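Local coordinates for transcriptional regulator, MarR family (Silicibacter pomeroyi DSS-3, PDB 3BJ6), which probably acts as a dimeric DNA-binding transcription factor of the MarR family, built on a winged helix-turn-helix fold, at residues 40-45 with 72-77; 84-89 with 96-101. One frame throughout, in Å; residues are numbered along the deposited sequence. Where two conformers were deposited one is given.

Overall arrangement
From the N terminus, the chain runs through helices 5-16 and 18-35 before helix 40-51 brings in the first half of contact 1. Strand 55-56 and helix 57-64 follow, and helix 68-80 then returns across helix 40-51, so contact 1 closes a mainly helical loop of 26 residues. Contact 2 opens only afterwards: strands 84-87 and 97-100 form a hairpin around a six-residue connection, the wing of the winged helix-turn-helix. The two contacts are in series, neither nested nor crossed, with centres about 14 Å apart. They meet where Leu75 of helix 68-80 packs on Ile84 and Tyr98, tying the helical core to the base of the wing.

Contact 1: 40-45 with 72-77; sequences VGQRAI and SRILQE
Helices 40-45 and 72-77 cross almost perpendicularly, at -87° with their axes 9.3 Å apart, and the backbones come nearest at Gln42 and Ile74. This is helix packing inside the winged helix-turn-helix domain, where helix 68-80 occupies the position of the recognition helix of MarR proteins. Ile74 is at the centre of the contact. Its CG2, anti to the backbone N, sits 3.6 Å from Gln42 CA and equally near the carbonyl oxygen of Gly41; a CB on Gly41 would come within a tight 3.3 Å of Ile74 CD1, so the glycine suits this close approach. One turn on, Ile45 crosses Ile74 obliquely, its CD1 lying 3.6 Å from Ile74 CG2. The other branch of Ile45, CG2, meets Leu75 CD2 at 3.7 Å, and Leu64 and Ile71 extend this apolar patch. At the more open margin Gln42, extended beyond CG, reaches over to Glu77, which is extended as well. Gln42 OE1 accepts from the backbone N of Thr39, which fixes the rotation of the amide and turns NE2 toward the carboxylate. Gln42 NE2 donates to Glu77 OE1 at 2.9 Å, nearly straight at 164°, within the plane of its own amide but from above the carboxylate plane.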
loop_
_atom_site.group_PDB
_atom_site.type_symbol
_atom_site.label_atom_id
_atom_site.label_comp_id
_atom_site.label_asym_id
_atom_site.label_seq_id
_atom_site.Cartn_x
_atom_site.Cartn_y
_atom_site.Cartn_z
ATOM N N VAL A 40 -9.285 13.357 1.174
ATOM C CA VAL A 40 -7.932 12.883 0.837
ATOM C C VAL A 40 -7.646 13.044 -0.650
ATOM O O VAL A 40 -6.538 13.437 -1.035
ATOM C CB VAL A 40 -7.707 11.411 1.267
ATOM C CG1 VAL A 40 -6.255 10.953 1.007
ATOM C CG2 VAL A 40 -7.991 11.269 2.728
ATOM N N GLY A 41 -8.647 12.727 -1.473
ATOM C CA GLY A 41 -8.517 12.872 -2.928
ATOM C C GLY A 41 -8.308 14.347 -3.286
ATOM O O GLY A 41 -7.455 14.663 -4.096
ATOM N N GLN A 42 -9.106 15.244 -2.693
ATOM C CA GLN A 42 -8.933 16.680 -2.925
ATOM C C GLN A 42 -7.544 17.200 -2.506
ATOM O O GLN A 42 -6.929 17.965 -3.241
ATOM C CB GLN A 42 -10.051 17.480 -2.242
ATOM C CG GLN A 42 -11.445 17.168 -2.845
ATOM C CD GLN A 42 -12.605 17.598 -1.915
ATOM O OE1 GLN A 42 -12.387 18.144 -0.832
ATOM N NE2 GLN A 42 -13.846 17.320 -2.344
ATOM N N ARG A 43 -7.064 16.775 -1.327
ATOM C CA ARG A 43 -5.705 17.044 -0.877
ATOM C C ARG A 43 -4.672 16.633 -1.936
ATOM O O ARG A 43 -3.750 17.370 -2.168
ATOM C CB ARG A 43 -5.431 16.283 0.427
ATOM C CG ARG A 43 -3.996 16.376 0.946
ATOM C CD ARG A 43 -3.624 15.153 1.801
ATOM N NE ARG A 43 -2.192 15.233 2.147
ATOM C CZ ARG A 43 -1.187 14.968 1.315
ATOM N NH1 ARG A 43 -1.418 14.553 0.069
ATOM N NH2 ARG A 43 0.060 15.116 1.742
ATOM N N ALA A 44 -4.804 15.444 -2.529
ATOM C CA ALA A 44 -3.823 14.952 -3.516
ATOM C C ALA A 44 -3.740 15.949 -4.691
ATOM O O ALA A 44 -2.648 16.293 -5.146
ATOM C CB ALA A 44 -4.241 13.543 -4.045
ATOM N N ILE A 45 -4.890 16.423 -5.160
ATOM C CA ILE A 45 -4.924 17.404 -6.273
ATOM C C ILE A 45 -4.341 18.762 -5.841
ATOM O O ILE A 45 -3.573 19.370 -6.594
ATOM C CB ILE A 45 -6.348 17.544 -6.901
ATOM C CG1 ILE A 45 -6.553 16.467 -8.000
ATOM C CG2 ILE A 45 -6.581 18.918 -7.554
ATOM C CD1 ILE A 45 -6.528 15.089 -7.458
ATOM N N SER A 72 -10.575 14.173 -12.993
ATOM C CA SER A 72 -11.669 15.027 -13.466
ATOM C C SER A 72 -12.710 15.275 -12.378
ATOM O O SER A 72 -13.216 16.381 -12.230
ATOM C CB SER A 72 -12.347 14.395 -14.686
ATOM O OG SER A 72 -11.591 14.642 -15.852
ATOM N N ARG A 73 -13.031 14.230 -11.624
ATOM C CA ARG A 73 -14.014 14.333 -10.561
ATOM C C ARG A 73 -13.510 15.285 -9.478
ATOM O O ARG A 73 -14.247 16.144 -9.004
ATOM C CB ARG A 73 -14.285 12.938 -9.971
ATOM C CG ARG A 73 -14.992 12.932 -8.612
ATOM C CD ARG A 73 -15.666 11.549 -8.288
ATOM N NE ARG A 73 -14.808 10.382 -8.555
ATOM C CZ ARG A 73 -14.945 9.577 -9.616
ATOM N NH1 ARG A 73 -14.122 8.543 -9.766
ATOM N NH2 ARG A 73 -15.906 9.809 -10.539
ATOM N N ILE A 74 -12.249 15.124 -9.102
ATOM C CA ILE A 74 -11.658 15.881 -8.004
ATOM C C ILE A 74 -11.449 17.324 -8.426
ATOM O O ILE A 74 -11.697 18.241 -7.632
ATOM C CB ILE A 74 -10.312 15.295 -7.493
ATOM C CG1 ILE A 74 -10.437 13.833 -7.008
ATOM C CG2 ILE A 74 -9.783 16.144 -6.357
ATOM C CD1 ILE A 74 -11.583 13.575 -6.135
ATOM N N LEU A 75 -10.955 17.546 -9.644
ATOM C CA LEU A 75 -10.783 18.933 -10.105
ATOM C C LEU A 75 -12.090 19.719 -10.011
ATOM O O LEU A 75 -12.094 20.877 -9.632
ATOM C CB LEU A 75 -10.266 19.003 -11.555
ATOM C CG LEU A 75 -8.800 18.640 -11.746
ATOM C CD1 LEU A 75 -8.447 18.615 -13.228
ATOM C CD2 LEU A 75 -7.855 19.595 -10.998
ATOM N N GLN A 76 -13.194 19.097 -10.381
ATOM C CA GLN A 76 -14.496 19.768 -10.287
ATOM C C GLN A 76 -14.883 20.096 -8.838
ATOM O O GLN A 76 -15.364 21.162 -8.555
ATOM C CB GLN A 76 -15.573 18.928 -10.977
ATOM C CG GLN A 76 -15.316 18.883 -12.525
ATOM C CD GLN A 76 -16.287 17.966 -13.234
ATOM O OE1 GLN A 76 -17.393 18.375 -13.586
ATOM N NE2 GLN A 76 -15.886 16.720 -13.447
ATOM N N GLU A 77 -14.640 19.168 -7.933
ATOM C CA GLU A 77 -14.939 19.386 -6.527
ATOM C C GLU A 77 -14.154 20.567 -5.970
ATOM O O GLU A 77 -14.720 21.441 -5.297
ATOM C CB GLU A 77 -14.640 18.116 -5.739
ATOM C CG GLU A 77 -15.544 16.928 -6.051
ATOM C CD GLU A 77 -15.083 15.628 -5.365
ATOM O OE1 GLU A 77 -14.037 15.620 -4.673
ATOM O OE2 GLU A 77 -15.769 14.581 -5.533
#

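Contact 2: 84-89 with 96-101; sequences IERRTN and HRYWLT
The guanidinium of Arg87 lies flat on the indole of Trp99, the planes only 7° apart, with CZ 3.6 Å from the centroid of the five-membered ring: a cation-pi stack over the face. The arginine chain, extended from CG to NE, crosses the indole so that its CD rests over the six-membered ring as a CH-pi contact, 3.4 Å from Trp99 CE3. Glu85 holds the guanidinium from its edge. Arg87 NE donates at 2.8 Å to Glu85 OE1, which receives it on its anti lone pair, and NH1 adds a weak second bond to the same oxygen; this salt bridge fixes the rotation of the stacked group. An alanine in place of Trp99 would remove the indole and would probably leave the Arg87 side chain less well fixed, keeping the salt bridge to Glu85 but not the stack.

Behind these side chains stands the antiparallel hairpin of a MarR wing. Glu85 and Trp99 form a hydrogen-bonded pair, with Glu85 N to Trp99 O and Trp99 N to Glu85 O both 2.9 Å, and Arg87 N reaches Arg97 O at 2.9 Å. The opposite face carries Arg86 and Tyr98: Arg86 CB lies 3.8 Å from Tyr98 CE1, while its CD runs alongside His96 CB. At the base, Ile84 CD1 touches Tyr98 CD1 at 3.6 Å.

Thr101 OG1 bonds to Gly82 O and to Gly104 N, capping helix 102-123 as the strand ends. Arg97 NH1 bonds to Gly54 O beside strand 55-56, which flanks strand 97-100 across from strand 84-87, while Ile84 packs against helices 40-51 and 68-80.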
loop_
_atom_site.group_PDB
_atom_site.type_symbol
_atom_site.label_atom_id
_atom_site.label_comp_id
_atom_site.label_asym_id
_atom_site.label_seq_id
_atom_site.Cartn_x
_atom_site.Cartn_y
_atom_site.Cartn_z
ATOM N N ILE A 84 -9.241 26.011 -6.551
ATOM C CA ILE A 84 -8.403 26.139 -7.735
ATOM C C ILE A 84 -9.177 26.989 -8.747
ATOM O O ILE A 84 -10.386 27.156 -8.636
ATOM C CB ILE A 84 -8.022 24.759 -8.355
ATOM C CG1 ILE A 84 -9.226 24.089 -9.061
ATOM C CG2 ILE A 84 -7.361 23.841 -7.284
ATOM C CD1 ILE A 84 -8.825 22.820 -9.931
ATOM N N GLU A 85 -8.464 27.502 -9.741
ATOM C CA GLU A 85 -9.069 28.223 -10.844
ATOM C C GLU A 85 -8.427 27.736 -12.140
ATOM O O GLU A 85 -7.309 27.182 -12.138
ATOM C CB GLU A 85 -8.868 29.730 -10.664
ATOM C CG GLU A 85 -7.403 30.121 -10.820
ATOM C CD GLU A 85 -7.150 31.590 -10.520
ATOM O OE1 GLU A 85 -6.415 32.228 -11.295
ATOM O OE2 GLU A 85 -7.695 32.106 -9.530
ATOM N N ARG A 86 -9.159 27.895 -13.233
ATOM C CA ARG A 86 -8.678 27.502 -14.555
ATOM C C ARG A 86 -8.307 28.794 -15.285
ATOM O O ARG A 86 -9.074 29.760 -15.263
ATOM C CB ARG A 86 -9.730 26.684 -15.331
ATOM C CG ARG A 86 -9.310 26.290 -16.783
ATOM C CD ARG A 86 -10.467 25.671 -17.621
ATOM N NE ARG A 86 -11.663 26.551 -17.656
ATOM C CZ ARG A 86 -11.803 27.616 -18.440
ATOM N NH1 ARG A 86 -10.846 27.975 -19.290
ATOM N NH2 ARG A 86 -12.907 28.328 -18.369
ATOM N N ARG A 87 -7.135 28.822 -15.907
ATOM C CA ARG A 87 -6.778 29.952 -16.757
ATOM C C ARG A 87 -6.727 29.533 -18.219
ATOM O O ARG A 87 -6.533 28.344 -18.501
ATOM C CB ARG A 87 -5.475 30.607 -16.288
ATOM C CG ARG A 87 -5.525 31.017 -14.814
ATOM C CD ARG A 87 -4.198 31.636 -14.357
ATOM N NE ARG A 87 -4.202 31.833 -12.907
ATOM C CZ ARG A 87 -3.127 32.084 -12.159
ATOM N NH1 ARG A 87 -3.270 32.215 -10.840
ATOM N NH2 ARG A 87 -1.931 32.206 -12.712
ATOM N N THR A 88 -6.928 30.474 -19.144
ATOM C CA THR A 88 -6.886 30.152 -20.579
ATOM C C THR A 88 -5.474 29.697 -20.987
ATOM O O THR A 88 -4.460 30.154 -20.405
ATOM C CB THR A 88 -7.218 31.355 -21.500
ATOM O OG1 THR A 88 -6.259 32.382 -21.262
ATOM C CG2 THR A 88 -8.542 31.904 -21.189
ATOM N N ASN A 89 -5.431 28.803 -21.978
ATOM C CA ASN A 89 -4.192 28.309 -22.530
ATOM C C ASN A 89 -4.176 28.806 -23.986
ATOM O O ASN A 89 -4.766 28.171 -24.861
ATOM C CB ASN A 89 -4.129 26.769 -22.463
ATOM C CG ASN A 89 -2.762 26.212 -22.879
ATOM O OD1 ASN A 89 -2.390 25.092 -22.526
ATOM N ND2 ASN A 89 -2.030 26.980 -23.648
ATOM N N HIS A 96 -6.547 22.739 -20.688
ATOM C CA HIS A 96 -6.917 23.635 -19.574
ATOM C C HIS A 96 -5.832 23.552 -18.524
ATOM O O HIS A 96 -5.366 22.458 -18.187
ATOM C CB HIS A 96 -8.291 23.269 -18.970
ATOM C CG HIS A 96 -9.305 22.827 -19.992
ATOM N ND1 HIS A 96 -9.602 23.572 -21.120
ATOM C CD2 HIS A 96 -10.091 21.727 -20.052
ATOM C CE1 HIS A 96 -10.522 22.942 -21.835
ATOM N NE2 HIS A 96 -10.828 21.814 -21.214
ATOM N N ARG A 97 -5.441 24.705 -18.002
ATOM C CA ARG A 97 -4.387 24.773 -17.005
ATOM C C ARG A 97 -4.917 25.337 -15.699
ATOM O O ARG A 97 -5.677 26.315 -15.686
ATOM C CB ARG A 97 -3.214 25.597 -17.537
ATOM C CG ARG A 97 -2.455 24.902 -18.680
ATOM C CD ARG A 97 -1.060 25.493 -18.860
ATOM N NE ARG A 97 -0.342 24.776 -19.904
ATOM C CZ ARG A 97 0.439 23.710 -19.710
ATOM N NH1 ARG A 97 0.656 23.205 -18.478
ATOM N NH2 ARG A 97 1.002 23.151 -20.767
ATOM N N TYR A 98 -4.496 24.726 -14.598
ATOM C CA TYR A 98 -5.065 25.028 -13.283
ATOM C C TYR A 98 -4.064 25.562 -12.276
ATOM O O TYR A 98 -2.911 25.133 -12.266
ATOM C CB TYR A 98 -5.699 23.768 -12.664
ATOM C CG TYR A 98 -6.784 23.203 -13.520
ATOM C CD1 TYR A 98 -8.102 23.659 -13.398
ATOM C CD2 TYR A 98 -6.487 22.238 -14.511
ATOM C CE1 TYR A 98 -9.114 23.151 -14.190
ATOM C CE2 TYR A 98 -7.498 21.725 -15.323
ATOM C CZ TYR A 98 -8.792 22.190 -15.151
ATOM O OH TYR A 98 -9.779 21.673 -15.938
ATOM N N TRP A 99 -4.555 26.439 -11.397
ATOM C CA TRP A 99 -3.755 27.028 -10.329
ATOM C C TRP A 99 -4.508 27.015 -9.030
ATOM O O TRP A 99 -5.703 27.253 -9.033
ATOM C CB TRP A 99 -3.451 28.495 -10.643
ATOM C CG TRP A 99 -2.268 28.718 -11.588
ATOM C CD1 TRP A 99 -0.997 29.061 -11.241
ATOM C CD2 TRP A 99 -2.291 28.648 -13.004
ATOM N NE1 TRP A 99 -0.208 29.196 -12.362
ATOM C CE2 TRP A 99 -0.985 28.954 -13.464
ATOM C CE3 TRP A 99 -3.280 28.340 -13.942
ATOM C CZ2 TRP A 99 -0.652 28.968 -14.822
ATOM C CZ3 TRP A 99 -2.949 28.362 -15.276
ATOM C CH2 TRP A 99 -1.647 28.663 -15.711
ATOM N N LEU A 100 -3.811 26.829 -7.911
ATOM C CA LEU A 100 -4.432 27.051 -6.602
ATOM C C LEU A 100 -4.923 28.508 -6.484
ATOM O O LEU A 100 -4.275 29.432 -7.012
ATOM C CB LEU A 100 -3.421 26.785 -5.474
ATOM C CG LEU A 100 -2.972 25.322 -5.304
ATOM C CD1 LEU A 100 -1.741 25.239 -4.425
ATOM C CD2 LEU A 100 -4.129 24.474 -4.719
ATOM N N THR A 101 -6.060 28.702 -5.812
ATOM C CA THR A 101 -6.455 30.043 -5.380
ATOM C C THR A 101 -5.773 30.314 -4.027
ATOM O O THR A 101 -5.197 29.390 -3.441
ATOM C CB THR A 101 -7.974 30.140 -5.185
ATOM O OG1 THR A 101 -8.383 29.204 -4.175
ATOM C CG2 THR A 101 -8.717 29.871 -6.484
#